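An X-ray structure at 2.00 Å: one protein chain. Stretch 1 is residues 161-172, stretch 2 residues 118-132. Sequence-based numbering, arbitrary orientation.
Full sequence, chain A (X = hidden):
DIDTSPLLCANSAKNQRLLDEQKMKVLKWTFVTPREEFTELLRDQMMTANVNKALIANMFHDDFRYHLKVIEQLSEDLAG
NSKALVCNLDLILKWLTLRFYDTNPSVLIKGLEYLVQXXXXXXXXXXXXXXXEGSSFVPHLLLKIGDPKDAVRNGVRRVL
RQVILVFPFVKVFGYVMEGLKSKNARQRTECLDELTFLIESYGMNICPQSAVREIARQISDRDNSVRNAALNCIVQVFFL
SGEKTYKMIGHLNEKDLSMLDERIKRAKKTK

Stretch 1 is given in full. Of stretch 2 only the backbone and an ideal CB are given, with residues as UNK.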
# COMPACT_ATOMS: atom_id res chain seq x y z
N ARG A 161 -1.84 0.82 7.70
CA ARG A 161 -1.66 0.34 9.07
C ARG A 161 -2.77 -0.61 9.50
O ARG A 161 -2.67 -1.23 10.56
CB ARG A 161 -1.53 1.52 10.01
CG ARG A 161 -0.18 2.20 9.81
CD ARG A 161 -0.03 3.47 10.63
NE ARG A 161 1.20 4.16 10.26
CZ ARG A 161 1.68 5.22 10.91
NH1 ARG A 161 1.05 5.69 11.98
NH2 ARG A 161 2.81 5.79 10.49
N GLN A 162 -3.78 -0.74 8.65
CA GLN A 162 -4.73 -1.84 8.76
C GLN A 162 -4.25 -3.08 8.00
O GLN A 162 -4.44 -4.19 8.47
CB GLN A 162 -6.09 -1.43 8.22
CG GLN A 162 -6.79 -0.36 9.02
CD GLN A 162 -8.05 0.04 8.34
OE1 GLN A 162 -8.03 0.52 7.18
NE2 GLN A 162 -9.18 -0.21 9.00
N VAL A 163 -3.66 -2.88 6.82
CA VAL A 163 -3.18 -4.00 6.02
C VAL A 163 -2.22 -4.89 6.81
O VAL A 163 -2.30 -6.12 6.73
CB VAL A 163 -2.50 -3.51 4.73
CG1 VAL A 163 -1.87 -4.68 3.99
CG2 VAL A 163 -3.52 -2.80 3.83
N ILE A 164 -1.32 -4.27 7.58
CA ILE A 164 -0.32 -5.05 8.30
C ILE A 164 -0.95 -5.93 9.37
O ILE A 164 -0.29 -6.82 9.86
CB ILE A 164 0.75 -4.16 8.98
CG1 ILE A 164 0.09 -3.24 10.01
CG2 ILE A 164 1.52 -3.38 7.95
CD1 ILE A 164 0.98 -2.09 10.46
N LEU A 165 -2.21 -5.69 9.72
CA LEU A 165 -2.88 -6.55 10.68
C LEU A 165 -3.44 -7.81 10.02
O LEU A 165 -3.75 -8.78 10.70
CB LEU A 165 -4.00 -5.78 11.38
CG LEU A 165 -3.51 -4.49 12.06
CD1 LEU A 165 -4.66 -3.68 12.67
CD2 LEU A 165 -2.47 -4.82 13.11
N VAL A 166 -3.57 -7.79 8.69
CA VAL A 166 -4.17 -8.93 7.98
C VAL A 166 -3.29 -9.47 6.85
O VAL A 166 -3.76 -10.26 6.03
CB VAL A 166 -5.55 -8.58 7.38
CG1 VAL A 166 -6.59 -8.36 8.49
CG2 VAL A 166 -5.46 -7.36 6.41
N PHE A 167 -2.03 -9.07 6.84
CA PHE A 167 -1.08 -9.42 5.80
C PHE A 167 0.31 -9.31 6.43
O PHE A 167 0.51 -8.44 7.28
CB PHE A 167 -1.26 -8.48 4.59
CG PHE A 167 -0.43 -8.85 3.40
CD1 PHE A 167 -0.71 -9.99 2.67
CD2 PHE A 167 0.63 -8.05 3.00
CE1 PHE A 167 0.06 -10.34 1.57
CE2 PHE A 167 1.40 -8.40 1.90
CZ PHE A 167 1.12 -9.54 1.19
N PRO A 168 1.27 -10.19 6.05
CA PRO A 168 2.54 -10.22 6.81
C PRO A 168 3.29 -8.88 6.89
O PRO A 168 3.58 -8.26 5.86
CB PRO A 168 3.37 -11.25 6.03
CG PRO A 168 2.33 -12.19 5.47
CD PRO A 168 1.22 -11.26 5.03
N PHE A 169 3.61 -8.46 8.12
CA PHE A 169 4.23 -7.16 8.32
C PHE A 169 5.63 -7.17 7.71
O PHE A 169 6.06 -6.15 7.22
CB PHE A 169 4.26 -6.73 9.82
CG PHE A 169 4.87 -7.74 10.77
CD1 PHE A 169 6.25 -7.78 10.98
CD2 PHE A 169 4.07 -8.60 11.50
CE1 PHE A 169 6.82 -8.69 11.87
CE2 PHE A 169 4.62 -9.53 12.39
CZ PHE A 169 6.00 -9.57 12.58
N VAL A 170 6.28 -8.33 7.64
CA VAL A 170 7.59 -8.36 6.99
C VAL A 170 7.45 -8.04 5.48
O VAL A 170 8.27 -7.30 4.92
CB VAL A 170 8.30 -9.72 7.19
CG1 VAL A 170 9.41 -9.91 6.19
CG2 VAL A 170 8.84 -9.84 8.61
N LYS A 171 6.38 -8.51 4.86
CA LYS A 171 6.15 -8.22 3.44
C LYS A 171 5.85 -6.73 3.22
O LYS A 171 6.36 -6.13 2.29
CB LYS A 171 5.03 -9.08 2.87
CG LYS A 171 5.36 -10.56 2.86
CD LYS A 171 4.30 -11.37 2.15
CE LYS A 171 4.78 -12.80 1.91
NZ LYS A 171 6.02 -12.81 1.07
N VAL A 172 5.05 -6.14 4.10
CA VAL A 172 4.76 -4.71 4.01
C VAL A 172 6.04 -3.89 4.18
O VAL A 172 6.28 -2.92 3.43
CB VAL A 172 3.72 -4.28 5.05
CG1 VAL A 172 3.53 -2.75 5.03
CG2 VAL A 172 2.38 -4.98 4.77
N UNK A 118 -13.57 -1.25 4.68
CA UNK A 118 -13.31 -2.62 4.22
C UNK A 118 -12.34 -3.36 5.14
O UNK A 118 -12.62 -4.48 5.56
CB UNK A 118 -12.75 -2.60 2.80
N UNK A 119 -11.21 -2.74 5.46
CA UNK A 119 -10.21 -3.47 6.24
C UNK A 119 -10.65 -3.66 7.68
O UNK A 119 -10.30 -4.67 8.29
CB UNK A 119 -8.87 -2.74 6.20
N UNK A 120 -11.47 -2.75 8.20
CA UNK A 120 -12.12 -2.98 9.49
C UNK A 120 -13.00 -4.24 9.48
O UNK A 120 -12.94 -5.06 10.41
CB UNK A 120 -12.96 -1.76 9.87
N UNK A 121 -13.79 -4.41 8.43
CA UNK A 121 -14.56 -5.65 8.25
C UNK A 121 -13.64 -6.88 8.22
O UNK A 121 -13.90 -7.88 8.90
CB UNK A 121 -15.38 -5.58 6.96
N UNK A 122 -12.54 -6.79 7.48
CA UNK A 122 -11.61 -7.93 7.41
C UNK A 122 -11.01 -8.25 8.79
O UNK A 122 -10.86 -9.42 9.16
CB UNK A 122 -10.49 -7.64 6.41
N UNK A 123 -10.67 -7.21 9.53
CA UNK A 123 -10.13 -7.39 10.88
C UNK A 123 -11.18 -8.02 11.80
O UNK A 123 -10.89 -8.98 12.52
CB UNK A 123 -9.66 -6.05 11.45
N UNK A 124 -12.40 -7.51 11.73
CA UNK A 124 -13.50 -7.97 12.58
C UNK A 124 -13.87 -9.43 12.28
O UNK A 124 -14.18 -10.20 13.19
CB UNK A 124 -14.72 -7.07 12.39
N UNK A 125 -13.80 -9.79 11.00
CA UNK A 125 -14.10 -11.14 10.56
C UNK A 125 -12.88 -12.07 10.62
O UNK A 125 -12.97 -13.24 10.25
CB UNK A 125 -14.65 -11.10 9.13
N UNK A 126 -11.75 -11.54 11.08
CA UNK A 126 -10.50 -12.30 11.17
C UNK A 126 -10.11 -12.88 9.81
O UNK A 126 -9.58 -13.99 9.70
CB UNK A 126 -10.63 -13.42 12.20
N UNK A 127 -10.35 -12.11 8.76
CA UNK A 127 -9.94 -12.55 7.43
C UNK A 127 -8.44 -12.31 7.27
O UNK A 127 -7.90 -11.32 7.76
CB UNK A 127 -10.73 -11.82 6.34
N UNK A 128 -7.79 -13.23 6.59
CA UNK A 128 -6.37 -13.21 6.25
C UNK A 128 -6.22 -12.99 4.75
O UNK A 128 -6.74 -13.79 3.98
CB UNK A 128 -5.68 -14.51 6.68
N UNK A 129 -5.56 -11.91 4.32
CA UNK A 129 -5.41 -11.67 2.88
C UNK A 129 -4.67 -12.81 2.19
O UNK A 129 -3.64 -13.30 2.69
CB UNK A 129 -4.67 -10.35 2.64
N UNK A 130 -5.18 -13.22 1.03
CA UNK A 130 -4.42 -14.09 0.16
C UNK A 130 -3.12 -13.39 -0.23
O UNK A 130 -3.08 -12.15 -0.30
CB UNK A 130 -5.23 -14.47 -1.08
N UNK A 131 -2.06 -14.16 -0.47
CA UNK A 131 -0.81 -13.63 -1.00
C UNK A 131 -1.05 -12.72 -2.23
O UNK A 131 -0.47 -11.63 -2.35
CB UNK A 131 0.12 -14.78 -1.37
N UNK A 132 -1.96 -13.15 -3.09
CA UNK A 132 -2.27 -12.39 -4.31
C UNK A 132 -2.97 -11.08 -4.02
O UNK A 132 -2.72 -10.10 -4.69
CB UNK A 132 -3.14 -13.23 -5.25

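Position 118 lies in a helix that begins earlier in the chain, and its CB finds nothing of stretch 1 within 5.5 Å, so the visible atoms hardly restrict it; the residue is Val118.

At 119 the CB points toward stretch 1, 3.5 Å from Gln162 OE1, and the methyls of Val163 and Val166 lie beyond. A large apolar side chain, aliphatic or aromatic, would suit. It is Phe119: Val163 CG2 sits over one ring face, 4.0 Å from the ring centroid in a CH-pi contact, while Val166 CG2 meets the ring edge, 3.8 Å from Phe119 CD1.

Position 120 points away overall, though its CB is 4.2 Å from Gln162 NE2; a polar chain able to meet an amide or water fits. Gln120 does so through a water, which donates to Gln120 OE1 (2.6 Å) and accepts from Gln162 NE2 (2.9 Å).

Position 121 is out of reach and holds Val121. At 122 the CB points toward Val166 CG1, 4.5 Å away, which favours an aliphatic residue; Leu122 touches it only lightly. The CB of 123 points sideways, so a chain must extend to reach the apolar surface of Leu165 and Val166. Leucine, isoleucine or methionine could. Ile123 brings CD1 to 3.9 Å from Leu165 CD1 and CG1 to 4.0 Å from Val166 CG1.

Positions 124 and 125 are out of reach, so stretch 1 sets no preference; they are Asp124 and Glu125. Asp124 OD1 accepts from Gln120 NE2 at 2.9 Å. At 126 phi is positive (56°), which glycine or asparagine tolerates most easily, yet the residue is Glu126, pointing away in a Schellman motif that ends the helix.

At 127 the CB points sideways with no near neighbour, so many residues fit; Tyr127 makes its closest approach through its backbone, O lying 3.3 Å from Val166 CG1. Position 128 points away, leaving choice wide, and Ile128 only skirts the contact.

Position 129 points toward stretch 1, between Val166 and Phe167, where a branched apolar chain would pack well. The N of 129 donates to Val166 O at 3.0 Å, a backbone bond open to any residue but proline. Leu129 places CG 3.9 Å from Val166 CG2 and CD1 4.0 Å from Phe167 CB.

Position 130 points away at an N-cap, where serine, threonine or aspartate is common; Ala130 offers no side-chain cap. At 131 the sideways CB leaves a long acid able to approach Lys171. Glu131 OE1 forms a long salt bridge with Lys171 NZ, at 3.9 Å. Position 132 points away, and is Asn132.

Stretch 2 118-132: VFQVLIDEEYILAEN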
# COMPACT_ATOMS: atom_id res chain seq x y z
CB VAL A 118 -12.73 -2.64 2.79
CG1 VAL A 118 -12.15 -4.02 2.45
CG2 VAL A 118 -13.81 -2.25 1.79
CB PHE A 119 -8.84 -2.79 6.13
CG PHE A 119 -8.09 -3.22 4.91
CD1 PHE A 119 -7.27 -4.33 4.94
CD2 PHE A 119 -8.31 -2.58 3.70
CE1 PHE A 119 -6.63 -4.78 3.80
CE2 PHE A 119 -7.66 -3.02 2.54
CZ PHE A 119 -6.82 -4.12 2.59
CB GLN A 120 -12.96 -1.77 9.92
CG GLN A 120 -13.36 -1.87 11.40
CD GLN A 120 -12.14 -2.09 12.30
OE1 GLN A 120 -11.20 -1.28 12.29
NE2 GLN A 120 -12.13 -3.19 13.06
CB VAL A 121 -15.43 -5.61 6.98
CG1 VAL A 121 -16.00 -7.00 6.64
CG2 VAL A 121 -16.55 -4.61 7.17
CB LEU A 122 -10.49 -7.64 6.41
CG LEU A 122 -10.95 -7.28 4.99
CD1 LEU A 122 -9.74 -7.12 4.06
CD2 LEU A 122 -11.94 -8.31 4.45
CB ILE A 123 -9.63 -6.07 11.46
CG1 ILE A 123 -8.44 -5.57 10.62
CG2 ILE A 123 -9.28 -6.23 12.96
CD1 ILE A 123 -8.08 -4.12 10.84
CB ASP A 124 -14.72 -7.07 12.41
CG ASP A 124 -14.56 -5.73 13.10
OD1 ASP A 124 -13.60 -5.57 13.88
OD2 ASP A 124 -15.39 -4.82 12.87
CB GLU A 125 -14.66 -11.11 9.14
CG GLU A 125 -15.94 -10.30 8.99
CD GLU A 125 -17.16 -10.98 9.61
OE1 GLU A 125 -17.10 -12.19 9.91
OE2 GLU A 125 -18.20 -10.29 9.77
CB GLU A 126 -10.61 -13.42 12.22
CG GLU A 126 -11.03 -12.90 13.59
CD GLU A 126 -10.90 -13.95 14.68
OE1 GLU A 126 -11.85 -14.75 14.84
OE2 GLU A 126 -9.86 -13.97 15.38
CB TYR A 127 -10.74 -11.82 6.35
CG TYR A 127 -10.33 -12.18 4.92
CD1 TYR A 127 -10.73 -13.39 4.34
CD2 TYR A 127 -9.55 -11.31 4.16
CE1 TYR A 127 -10.34 -13.73 3.04
CE2 TYR A 127 -9.18 -11.62 2.85
CZ TYR A 127 -9.58 -12.85 2.30
OH TYR A 127 -9.20 -13.17 1.01
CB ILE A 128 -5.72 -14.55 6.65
CG1 ILE A 128 -5.71 -14.68 8.16
CG2 ILE A 128 -4.31 -14.67 6.09
CD1 ILE A 128 -5.06 -13.54 8.81
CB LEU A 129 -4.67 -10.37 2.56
CG LEU A 129 -5.18 -8.95 2.82
CD1 LEU A 129 -4.28 -7.95 2.08
CD2 LEU A 129 -6.62 -8.77 2.41
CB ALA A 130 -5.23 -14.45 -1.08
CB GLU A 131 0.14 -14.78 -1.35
CG GLU A 131 1.41 -14.34 -2.02
CD GLU A 131 2.22 -13.41 -1.14
OE1 GLU A 131 2.45 -13.81 0.03
OE2 GLU A 131 2.59 -12.29 -1.59
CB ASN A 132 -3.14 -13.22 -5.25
CG ASN A 132 -2.55 -14.59 -5.50
OD1 ASN A 132 -2.42 -15.42 -4.58
ND2 ASN A 132 -2.17 -14.83 -6.75
O HOH W 1 -8.74 -0.43 11.85
O HOH W 2 -2.23 -12.56 4.94
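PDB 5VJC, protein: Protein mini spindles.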